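Local atomic coordinates of Lmo2051 protein (Listeria monocytogenes, PDB entry 3I18), a protein that is probably an ATP-dependent serine protease of the membrane, belonging to the peptidase S16 (Lon) family and represented here by its PDZ domain. Residues D22-H25 with A26-I30. Numbering follows the deposited sequence.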
# COMPACT_ATOMS: atom_id res chain seq x y z
N ASP A 22 -5.85 -5.09 9.51
CA ASP A 22 -7.03 -4.57 10.17
C ASP A 22 -7.71 -3.49 9.33
O ASP A 22 -8.69 -2.88 9.76
CB ASP A 22 -6.63 -4.01 11.54
CG ASP A 22 -7.52 -4.51 12.67
OD1 ASP A 22 -7.93 -5.69 12.63
OD2 ASP A 22 -7.79 -3.72 13.60
N VAL A 23 -7.20 -3.27 8.12
CA VAL A 23 -7.75 -2.26 7.21
C VAL A 23 -7.97 -2.76 5.78
O VAL A 23 -9.08 -2.71 5.25
CB VAL A 23 -6.81 -1.02 7.10
CG1 VAL A 23 -7.35 -0.04 6.07
CG2 VAL A 23 -6.67 -0.35 8.45
N LEU A 24 -6.90 -3.24 5.14
CA LEU A 24 -6.96 -3.70 3.76
C LEU A 24 -7.32 -5.17 3.59
O LEU A 24 -7.21 -5.97 4.52
CB LEU A 24 -5.61 -3.44 3.07
CG LEU A 24 -5.11 -1.99 3.03
CD1 LEU A 24 -3.69 -1.95 2.51
CD2 LEU A 24 -6.04 -1.15 2.16
N HIS A 25 -7.77 -5.51 2.38
CA HIS A 25 -8.13 -6.88 2.04
C HIS A 25 -7.66 -7.15 0.62
O HIS A 25 -7.47 -6.22 -0.17
CB HIS A 25 -9.64 -7.10 2.13
CG HIS A 25 -10.17 -7.19 3.53
ND1 HIS A 25 -10.62 -6.09 4.23
CD2 HIS A 25 -10.31 -8.25 4.36
CE1 HIS A 25 -11.02 -6.47 5.43
NE2 HIS A 25 -10.84 -7.78 5.54
N ALA A 26 -7.46 -8.42 0.29
CA ALA A 26 -7.01 -8.79 -1.04
C ALA A 26 -8.06 -8.32 -2.05
O ALA A 26 -9.25 -8.52 -1.85
CB ALA A 26 -6.84 -10.30 -1.13
N GLY A 27 -7.60 -7.66 -3.11
CA GLY A 27 -8.50 -7.17 -4.12
C GLY A 27 -8.72 -5.67 -4.07
O GLY A 27 -9.15 -5.07 -5.05
N ASP A 28 -8.43 -5.06 -2.92
CA ASP A 28 -8.60 -3.62 -2.77
C ASP A 28 -7.67 -2.85 -3.69
O ASP A 28 -6.56 -3.30 -4.01
CB ASP A 28 -8.35 -3.19 -1.32
CG ASP A 28 -9.39 -3.73 -0.36
OD1 ASP A 28 -10.42 -4.28 -0.82
OD2 ASP A 28 -9.19 -3.60 0.86
N LEU A 29 -8.13 -1.69 -4.13
CA LEU A 29 -7.33 -0.83 -4.99
C LEU A 29 -6.91 0.39 -4.19
O LEU A 29 -7.75 1.11 -3.66
CB LEU A 29 -8.15 -0.37 -6.20
CG LEU A 29 -7.53 0.73 -7.07
CD1 LEU A 29 -6.27 0.23 -7.76
CD2 LEU A 29 -8.55 1.18 -8.11
N ILE A 30 -5.60 0.61 -4.09
CA ILE A 30 -5.08 1.77 -3.37
C ILE A 30 -4.87 2.87 -4.39
O ILE A 30 -4.13 2.70 -5.36
CB ILE A 30 -3.75 1.45 -2.68
CG1 ILE A 30 -3.96 0.38 -1.60
CG2 ILE A 30 -3.16 2.71 -2.08
CD1 ILE A 30 -2.66 -0.08 -0.91
O HOH W 1 -10.61 -3.53 3.22
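The His25 ring turns an edge toward the carboxylate of Asp28: OD2 lies near the ring plane, and a water bridges the two, sitting in that plane 2.8 Å from ND1 of His25. This water donates to OD2 of Asp28 and to O of Val23, tying Val23 to the last residue of the turn. The ring of His63 meets that of His25, their planes about 30° apart. OD2 also accepts the backbone N-H of His25 at 2.8 Å from N, a bent bond (142° at the hydrogen) that arrives from above the carboxylate plane, while OD1 is hydrogen-bonded to ND1 of His63. With CG anti to its own carbonyl carbon (chi1 -67°), Asp28 swings its carboxylate back over the start of a type II beta turn, His25 to Asp28, that leads into strand 29-33 of the PDZ domain. The turn is closed by N of Asp28 donating to O of His25 at 3.1 Å, and Gly27 takes a positive phi, where a side chain would jam against the preceding carbonyl O. Beneath this polar layer Leu24 and Ile30 cross at about a right angle, CD1 to CD1 at 4.0 Å; Leu24 also packs on Tyr61, Ile30 on Phe38.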